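Local coordinates for long form salivary protein D7L1 (Anopheles stephensi, PDB 3NHI), which binds and sequesters cysteinyl leukotrienes and thromboxane A2 analogues, dampening the host response while female mosquitoes take a blood meal, at residues S87-A98 and V119-L130. Sequence-based numbering, arbitrary orientation. Where two conformers were deposited one is given.
Sequences SKQKEVTEYQKA and VHNRFVNLSRQL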
loop_
_atom_site.group_PDB
_atom_site.type_symbol
_atom_site.label_atom_id
_atom_site.label_comp_id
_atom_site.label_asym_id
_atom_site.label_seq_id
_atom_site.Cartn_x
_atom_site.Cartn_y
_atom_site.Cartn_z
ATOM N N SER A 87 0.995 -20.201 -13.874
ATOM C CA SER A 87 -0.434 -20.220 -14.187
ATOM C C SER A 87 -0.648 -20.600 -15.653
ATOM O O SER A 87 0.203 -20.335 -16.505
ATOM C CB SER A 87 -1.064 -18.862 -13.868
ATOM O OG SER A 87 -1.077 -18.659 -12.466
ATOM N N LYS A 88 -1.779 -21.233 -15.942
ATOM C CA LYS A 88 -2.038 -21.750 -17.285
ATOM C C LYS A 88 -2.711 -20.714 -18.181
ATOM O O LYS A 88 -3.746 -20.152 -17.818
ATOM C CB LYS A 88 -2.909 -23.001 -17.204
ATOM C CG LYS A 88 -2.214 -24.194 -16.546
ATOM C CD LYS A 88 -3.112 -25.418 -16.505
ATOM C CE LYS A 88 -2.370 -26.650 -16.008
ATOM N NZ LYS A 88 -1.892 -26.522 -14.601
ATOM N N GLN A 89 -2.135 -20.485 -19.360
ATOM C CA GLN A 89 -2.679 -19.534 -20.335
ATOM C C GLN A 89 -4.168 -19.750 -20.629
ATOM O O GLN A 89 -4.928 -18.783 -20.722
ATOM C CB GLN A 89 -1.868 -19.575 -21.642
ATOM C CG GLN A 89 -2.462 -18.746 -22.784
ATOM C CD GLN A 89 -2.385 -17.253 -22.533
ATOM O OE1 GLN A 89 -1.300 -16.668 -22.549
ATOM N NE2 GLN A 89 -3.538 -16.620 -22.319
ATOM N N LYS A 90 -4.578 -21.009 -20.769
ATOM C CA LYS A 90 -5.977 -21.333 -21.031
ATOM C C LYS A 90 -6.900 -20.757 -19.953
ATOM O O LYS A 90 -7.933 -20.149 -20.273
ATOM C CB LYS A 90 -6.163 -22.851 -21.157
ATOM C CG LYS A 90 -7.602 -23.289 -21.396
ATOM C CD LYS A 90 -7.682 -24.751 -21.814
ATOM C CE LYS A 90 -9.121 -25.171 -22.111
ATOM N NZ LYS A 90 -9.966 -25.265 -20.882
ATOM N N GLU A 91 -6.521 -20.940 -18.687
ATOM C CA GLU A 91 -7.324 -20.471 -17.554
ATOM C C GLU A 91 -7.337 -18.946 -17.487
ATOM O O GLU A 91 -8.359 -18.338 -17.177
ATOM C CB GLU A 91 -6.809 -21.074 -16.241
ATOM C CG GLU A 91 -7.135 -22.551 -16.082
ATOM C CD GLU A 91 -6.427 -23.203 -14.909
ATOM O OE1 GLU A 91 -6.138 -24.421 -14.995
ATOM O OE2 GLU A 91 -6.156 -22.507 -13.906
ATOM N N VAL A 92 -6.191 -18.336 -17.775
ATOM C CA VAL A 92 -6.076 -16.879 -17.817
ATOM C C VAL A 92 -7.039 -16.269 -18.847
ATOM O O VAL A 92 -7.732 -15.290 -18.552
ATOM C CB VAL A 92 -4.616 -16.460 -18.100
ATOM C CG1 VAL A 92 -4.507 -14.953 -18.334
ATOM C CG2 VAL A 92 -3.709 -16.880 -16.940
ATOM N N THR A 93 -7.083 -16.852 -20.042
ATOM C CA THR A 93 -8.033 -16.437 -21.074
ATOM C C THR A 93 -9.485 -16.580 -20.596
ATOM O O THR A 93 -10.315 -15.697 -20.834
ATOM C CB THR A 93 -7.781 -17.255 -22.348
ATOM O OG1 THR A 93 -6.581 -16.766 -22.955
ATOM C CG2 THR A 93 -8.943 -17.154 -23.344
ATOM N N GLU A 94 -9.781 -17.689 -19.918
ATOM C CA GLU A 94 -11.126 -17.917 -19.401
ATOM C C GLU A 94 -11.494 -16.869 -18.344
ATOM O O GLU A 94 -12.625 -16.383 -18.321
ATOM C CB GLU A 94 -11.277 -19.351 -18.859
ATOM C CG GLU A 94 -11.264 -20.443 -19.955
ATOM C CD GLU A 94 -10.912 -21.847 -19.450
ATOM O OE1 GLU A 94 -10.460 -22.021 -18.292
ATOM O OE2 GLU A 94 -11.061 -22.796 -20.248
ATOM N N TYR A 95 -10.530 -16.499 -17.498
ATOM C CA TYR A 95 -10.736 -15.460 -16.482
ATOM C C TYR A 95 -10.999 -14.100 -17.139
ATOM O O TYR A 95 -11.958 -13.412 -16.796
ATOM C CB TYR A 95 -9.501 -15.429 -15.579
ATOM C CG TYR A 95 -9.509 -14.515 -14.373
ATOM C CD1 TYR A 95 -10.686 -14.063 -13.770
ATOM C CD2 TYR A 95 -8.291 -14.130 -13.804
ATOM C CE1 TYR A 95 -10.630 -13.241 -12.636
ATOM C CE2 TYR A 95 -8.237 -13.313 -12.693
ATOM C CZ TYR A 95 -9.400 -12.866 -12.120
ATOM O OH TYR A 95 -9.305 -12.065 -11.005
ATOM N N GLN A 96 -10.154 -13.741 -18.103
ATOM C CA GLN A 96 -10.336 -12.543 -18.908
ATOM C C GLN A 96 -11.746 -12.495 -19.515
ATOM O O GLN A 96 -12.437 -11.476 -19.446
ATOM C CB GLN A 96 -9.276 -12.513 -20.018
ATOM C CG GLN A 96 -9.473 -11.407 -21.058
ATOM C CD GLN A 96 -8.599 -11.587 -22.285
ATOM O OE1 GLN A 96 -8.136 -12.691 -22.580
ATOM N NE2 GLN A 96 -8.376 -10.496 -23.016
ATOM N N LYS A 97 -12.171 -13.612 -20.101
ATOM C CA LYS A 97 -13.466 -13.670 -20.760
ATOM C C LYS A 97 -14.627 -13.531 -19.778
ATOM O O LYS A 97 -15.573 -12.805 -20.049
ATOM C CB LYS A 97 -13.580 -14.925 -21.626
ATOM C CG LYS A 97 -12.755 -14.777 -22.916
ATOM C CD LYS A 97 -12.453 -16.103 -23.617
ATOM C CE LYS A 97 -13.684 -16.713 -24.251
ATOM N NZ LYS A 97 -13.253 -17.901 -25.057
ATOM N N ALA A 98 -14.528 -14.185 -18.617
ATOM C CA ALA A 98 -15.544 -14.029 -17.577
ATOM C C ALA A 98 -15.663 -12.576 -17.116
ATOM O O ALA A 98 -16.771 -12.073 -16.885
ATOM C CB ALA A 98 -15.257 -14.958 -16.398
ATOM N N VAL A 119 -17.373 -14.792 -10.869
ATOM C CA VAL A 119 -16.022 -14.803 -11.436
ATOM C C VAL A 119 -15.018 -15.226 -10.362
ATOM O O VAL A 119 -14.169 -16.098 -10.591
ATOM C CB VAL A 119 -15.639 -13.425 -12.026
ATOM C CG1 VAL A 119 -14.246 -13.483 -12.664
ATOM C CG2 VAL A 119 -16.683 -12.973 -13.050
ATOM N N HIS A 120 -15.154 -14.633 -9.178
ATOM C CA HIS A 120 -14.365 -15.015 -8.014
ATOM C C HIS A 120 -14.537 -16.490 -7.677
ATOM O O HIS A 120 -13.550 -17.213 -7.472
ATOM C CB HIS A 120 -14.756 -14.155 -6.816
ATOM C CG HIS A 120 -14.040 -14.522 -5.556
ATOM N ND1 HIS A 120 -12.764 -14.088 -5.272
ATOM C CD2 HIS A 120 -14.423 -15.289 -4.509
ATOM C CE1 HIS A 120 -12.393 -14.569 -4.097
ATOM N NE2 HIS A 120 -13.380 -15.303 -3.615
ATOM N N ASN A 121 -15.783 -16.951 -7.634
ATOM C CA ASN A 121 -16.020 -18.339 -7.249
ATOM C C ASN A 121 -15.409 -19.338 -8.228
ATOM O O ASN A 121 -14.961 -20.410 -7.823
ATOM C CB ASN A 121 -17.506 -18.605 -6.998
ATOM C CG ASN A 121 -17.978 -18.038 -5.668
ATOM O OD1 ASN A 121 -17.257 -18.067 -4.668
ATOM N ND2 ASN A 121 -19.193 -17.517 -5.652
ATOM N N ARG A 122 -15.366 -18.961 -9.505
ATOM C CA ARG A 122 -14.765 -19.796 -10.545
ATOM C C ARG A 122 -13.233 -19.727 -10.562
ATOM O O ARG A 122 -12.563 -20.755 -10.748
ATOM C CB ARG A 122 -15.330 -19.418 -11.915
ATOM C CG ARG A 122 -14.840 -20.332 -13.029
ATOM C CD ARG A 122 -15.653 -20.176 -14.301
ATOM N NE ARG A 122 -15.007 -20.919 -15.381
ATOM C CZ ARG A 122 -15.066 -20.610 -16.674
ATOM N NH1 ARG A 122 -15.769 -19.568 -17.085
ATOM N NH2 ARG A 122 -14.395 -21.354 -17.551
ATOM N N PHE A 123 -12.681 -18.527 -10.364
ATOM C CA PHE A 123 -11.258 -18.296 -10.612
ATOM C C PHE A 123 -10.466 -17.865 -9.394
ATOM O O PHE A 123 -9.364 -17.337 -9.543
ATOM C CB PHE A 123 -11.082 -17.245 -11.721
ATOM C CG PHE A 123 -11.609 -17.690 -13.051
ATOM C CD1 PHE A 123 -10.930 -18.641 -13.803
ATOM C CD2 PHE A 123 -12.806 -17.168 -13.544
ATOM C CE1 PHE A 123 -11.439 -19.062 -15.035
ATOM C CE2 PHE A 123 -13.309 -17.576 -14.779
ATOM C CZ PHE A 123 -12.628 -18.521 -15.521
ATOM N N VAL A 124 -10.986 -18.101 -8.192
ATOM C CA VAL A 124 -10.281 -17.626 -6.997
ATOM C C VAL A 124 -8.821 -18.084 -6.929
ATOM O O VAL A 124 -7.933 -17.268 -6.704
ATOM C CB VAL A 124 -11.046 -17.937 -5.676
ATOM C CG1 VAL A 124 -11.354 -19.434 -5.514
ATOM C CG2 VAL A 124 -10.269 -17.404 -4.477
ATOM N N ASN A 125 -8.556 -19.367 -7.162
ATOM C CA ASN A 125 -7.179 -19.843 -7.065
ATOM C C ASN A 125 -6.259 -19.205 -8.094
ATOM O O ASN A 125 -5.160 -18.753 -7.752
ATOM C CB ASN A 125 -7.127 -21.364 -7.122
ATOM C CG ASN A 125 -7.766 -21.993 -5.912
ATOM O OD1 ASN A 125 -7.675 -21.457 -4.801
ATOM N ND2 ASN A 125 -8.429 -23.120 -6.114
ATOM N N LEU A 126 -6.721 -19.117 -9.340
ATOM C CA LEU A 126 -5.958 -18.433 -10.378
ATOM C C LEU A 126 -5.714 -16.969 -10.004
ATOM O O LEU A 126 -4.589 -16.469 -10.151
ATOM C CB LEU A 126 -6.660 -18.526 -11.734
ATOM C CG LEU A 126 -6.037 -17.692 -12.861
ATOM C CD1 LEU A 126 -4.657 -18.201 -13.224
ATOM C CD2 LEU A 126 -6.944 -17.683 -14.082
ATOM N N SER A 127 -6.742 -16.287 -9.504
ATOM C CA SER A 127 -6.588 -14.882 -9.154
ATOM C C SER A 127 -5.536 -14.684 -8.066
ATOM O O SER A 127 -4.790 -13.706 -8.089
ATOM C CB SER A 127 -7.933 -14.268 -8.748
ATOM O OG SER A 127 -8.329 -14.620 -7.425
ATOM N N ARG A 128 -5.464 -15.628 -7.128
ATOM C CA ARG A 128 -4.465 -15.567 -6.074
ATOM C C ARG A 128 -3.059 -15.816 -6.596
ATOM O O ARG A 128 -2.088 -15.279 -6.050
ATOM C CB ARG A 128 -4.791 -16.547 -4.946
ATOM C CG ARG A 128 -6.091 -16.206 -4.255
ATOM C CD ARG A 128 -6.413 -17.180 -3.139
ATOM N NE ARG A 128 -5.512 -16.999 -2.002
ATOM C CZ ARG A 128 -5.603 -17.641 -0.843
ATOM N NH1 ARG A 128 -6.561 -18.537 -0.639
ATOM N NH2 ARG A 128 -4.728 -17.381 0.117
ATOM N N GLN A 129 -2.929 -16.606 -7.663
ATOM C CA GLN A 129 -1.638 -16.756 -8.335
ATOM C C GLN A 129 -1.266 -15.475 -9.075
ATOM O O GLN A 129 -0.161 -14.956 -8.901
ATOM C CB GLN A 129 -1.646 -17.944 -9.298
ATOM C CG GLN A 129 -1.703 -19.302 -8.592
ATOM C CD GLN A 129 -0.532 -19.513 -7.639
ATOM O OE1 GLN A 129 0.623 -19.414 -8.041
ATOM N NE2 GLN A 129 -0.829 -19.803 -6.377
ATOM N N LEU A 130 -2.199 -14.934 -9.859
ATOM C CA LEU A 130 -1.890 -13.766 -10.690
ATOM C C LEU A 130 -1.583 -12.525 -9.871
ATOM O O LEU A 130 -0.676 -11.763 -10.210
ATOM C CB LEU A 130 -3.024 -13.451 -11.672
ATOM C CG LEU A 130 -3.361 -14.561 -12.658
ATOM C CD1 LEU A 130 -4.354 -14.031 -13.677
ATOM C CD2 LEU A 130 -2.112 -15.112 -13.344
HETATM O O HOH W 1 -14.753 -17.788 -19.337
HETATM O O HOH W 2 -11.923 -22.846 -16.194
#
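Y95 and F123 lock into each other where two helices of the all-helical odorant-binding-protein fold meet: the short runs 89-98 and 119-130 of helices 89-101 and 109-130 cross at -134°, well short of antiparallel, with their axes 10.4 Å apart at closest approach. The packing is knobs-into-holes in both directions: Y95 enters between V119, F123, L126 and S127, while F123 enters between E91, E94, Y95 and A98. The Y95 and F123 ring planes are 30° apart, but the rings are displaced so far along one another that little of either faces the other. Each therefore covers the other's root: CA of Y95 sits over the centre of the F123 ring, 3.7 Å from its centroid, and CB of F123 lies over one face of the tyrosine ring. With CG anti to the backbone N (chi1 -175°), Y95 runs across to the second helix, where V119 CG1 and L130 CD1 meet the ring edge in its plane. CD2 of L126 reaches CB of Y95 at 3.7 Å, while L126 CD1 lies across V92 CG2. Y95 OH passes 3.4 Å from S127 CB and is itself hydrogen-bonded to the hydroxyl of Y116; S127 also touches the bound hydroxyeicosatetraenoic acid and W39, so this packing backs the lipid pocket.

On the outer side, R122 runs its extended chain alongside F123, CG against the rim of the ring face opposite Y95, and F123 CZ sits over the centre of the guanidinium face. E94, already salt-bridged to K90, stays 4.1 Å from R122 NH2 at OE1, well out of the guanidinium plane. Water joins them instead, one molecule giving a hydrogen to E94 OE1 at 2.7 Å and accepting from R122 NH2.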